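Local structure of alkaline phosphatase (Thermus thermophilus, 7KWD) at residues A[134-139]-A[151-156]. The protein probably hydrolyses phosphate monoesters as a homodimeric alkaline phosphatase, using bound zinc and magnesium ions. Numbering follows the deposited sequence.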
loop_
_atom_site.group_PDB
_atom_site.type_symbol
_atom_site.label_atom_id
_atom_site.label_comp_id
_atom_site.label_asym_id
_atom_site.label_seq_id
_atom_site.Cartn_x
_atom_site.Cartn_y
_atom_site.Cartn_z
ATOM N N LYS A 134 34.868 -10.905 1.944
ATOM C CA LYS A 134 33.872 -10.798 3.001
ATOM C C LYS A 134 33.348 -12.189 3.348
ATOM O O LYS A 134 33.120 -13.007 2.462
ATOM C CB LYS A 134 32.703 -9.897 2.571
ATOM C CG LYS A 134 33.085 -8.501 1.947
ATOM C CD LYS A 134 33.517 -7.508 2.985
ATOM C CE LYS A 134 34.094 -6.214 2.328
ATOM N NZ LYS A 134 34.462 -5.238 3.347
ATOM N N ALA A 135 33.152 -12.448 4.642
ATOM C CA ALA A 135 32.320 -13.553 5.084
ATOM C C ALA A 135 30.866 -13.304 4.685
ATOM O O ALA A 135 30.413 -12.160 4.570
ATOM C CB ALA A 135 32.428 -13.721 6.599
ATOM N N VAL A 136 30.136 -14.393 4.448
ATOM C CA VAL A 136 28.759 -14.337 3.975
ATOM C C VAL A 136 27.886 -15.151 4.920
ATOM O O VAL A 136 28.251 -16.276 5.297
ATOM C CB VAL A 136 28.632 -14.878 2.535
ATOM C CG1 VAL A 136 27.170 -14.908 2.071
ATOM C CG2 VAL A 136 29.465 -14.071 1.589
ATOM N N GLY A 137 26.735 -14.586 5.275
ATOM C CA GLY A 137 25.729 -15.303 6.052
ATOM C C GLY A 137 24.364 -15.166 5.412
ATOM O O GLY A 137 24.016 -14.115 4.892
ATOM N N LEU A 138 23.598 -16.262 5.430
ATOM C CA LEU A 138 22.202 -16.277 5.005
ATOM C C LEU A 138 21.343 -16.819 6.149
ATOM O O LEU A 138 21.544 -17.945 6.617
ATOM C CB LEU A 138 22.020 -17.127 3.746
ATOM C CG LEU A 138 22.855 -16.720 2.521
ATOM C CD1 LEU A 138 22.785 -17.750 1.396
ATOM C CD2 LEU A 138 22.380 -15.368 2.009
ATOM N N VAL A 139 20.385 -16.031 6.594
ATOM C CA VAL A 139 19.540 -16.406 7.718
ATOM C C VAL A 139 18.109 -16.163 7.314
ATOM O O VAL A 139 17.759 -15.037 6.919
ATOM C CB VAL A 139 19.881 -15.595 8.988
ATOM C CG1 VAL A 139 18.947 -16.023 10.128
ATOM C CG2 VAL A 139 21.317 -15.824 9.389
ATOM N N SER A 151 19.193 -16.266 -4.313
ATOM C CA SER A 151 19.446 -15.340 -5.407
ATOM C C SER A 151 20.623 -14.434 -5.111
ATOM O O SER A 151 21.127 -13.777 -6.021
ATOM C CB SER A 151 18.212 -14.483 -5.667
ATOM O OG SER A 151 18.029 -13.572 -4.571
ATOM N N PHE A 152 21.060 -14.364 -3.845
ATOM C CA PHE A 152 22.185 -13.522 -3.513
ATOM C C PHE A 152 23.524 -14.200 -3.704
ATOM O O PHE A 152 24.536 -13.493 -3.766
ATOM C CB PHE A 152 22.110 -13.024 -2.069
ATOM C CG PHE A 152 21.285 -11.780 -1.918
ATOM C CD1 PHE A 152 20.069 -11.669 -2.556
ATOM C CD2 PHE A 152 21.739 -10.725 -1.178
ATOM C CE1 PHE A 152 19.303 -10.521 -2.437
ATOM C CE2 PHE A 152 20.993 -9.571 -1.063
ATOM C CZ PHE A 152 19.777 -9.471 -1.675
ATOM N N VAL A 153 23.563 -15.537 -3.809
ATOM C CA VAL A 153 24.821 -16.276 -3.791
ATOM C C VAL A 153 25.033 -17.128 -5.040
ATOM O O VAL A 153 26.178 -17.288 -5.477
ATOM C CB VAL A 153 24.937 -17.154 -2.528
ATOM C CG1 VAL A 153 25.201 -16.287 -1.362
ATOM C CG2 VAL A 153 23.656 -17.932 -2.341
ATOM N N ILE A 154 23.985 -17.717 -5.626
ATOM C CA ILE A 154 24.222 -18.703 -6.696
ATOM C C ILE A 154 23.267 -18.517 -7.870
ATOM O O ILE A 154 22.242 -17.849 -7.785
ATOM C CB ILE A 154 24.136 -20.162 -6.186
ATOM C CG1 ILE A 154 22.796 -20.453 -5.487
ATOM C CG2 ILE A 154 25.315 -20.481 -5.235
ATOM C CD1 ILE A 154 21.657 -20.926 -6.443
ATOM N N SER A 155 23.616 -19.155 -8.984
ATOM C CA SER A 155 22.831 -19.074 -10.204
ATOM C C SER A 155 22.213 -20.424 -10.529
ATOM O O SER A 155 22.881 -21.461 -10.463
ATOM C CB SER A 155 23.677 -18.642 -11.411
ATOM O OG SER A 155 22.818 -18.610 -12.551
ATOM N N ASN A 156 20.947 -20.407 -10.908
ATOM C CA ASN A 156 20.258 -21.649 -11.248
ATOM C C ASN A 156 18.991 -21.342 -12.026
ATOM O O ASN A 156 18.226 -20.445 -11.638
ATOM C CB ASN A 156 19.924 -22.433 -9.966
ATOM C CG ASN A 156 19.434 -23.838 -10.261
ATOM O OD1 ASN A 156 18.504 -24.025 -11.050
ATOM N ND2 ASN A 156 20.064 -24.825 -9.639
#
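Beside the touching Leu138 and Val153 is the Phe152 ring: Ser151 OG lies in the ring plane at its edge, 3.4 Å from Phe152 CD1, and Phe126 meets the ring edge-to-face. Although Phe152 starts out toward strand 135-140, its ring leads away, and the contact falls to its neighbour Val153. In the alpha/beta core of this alkaline phosphatase, the strand pairs in parallel with 265-271 and 176-178, and segment 151-156, on helix 147-153, packs against one of its faces. Branched aliphatic side chains suit this buried junction, where only methyl groups of the two segments meet. Leu138 supplies reach: with CD1 anti to CA (chi2 171°), its side chain extends tip to tip with that of Val153. Val153 supplies breadth, both its methyls bearing on the one leucine methyl, and Tyr169 and Phe172 of helix 162-172 pack against the same valine. Two residues back along the strand, Val136 approaches Val153 at a slant and adds a looser touch. Helix 147-153 also carries Thr148, a magnesium ligand, and this contact joins it to strand 135-140, with the Leu138 side chain about 11 Å from the ion. Leu138 CD1 sits 3.8 Å from Val153 CG2 and 3.9 Å from Val153 CG1.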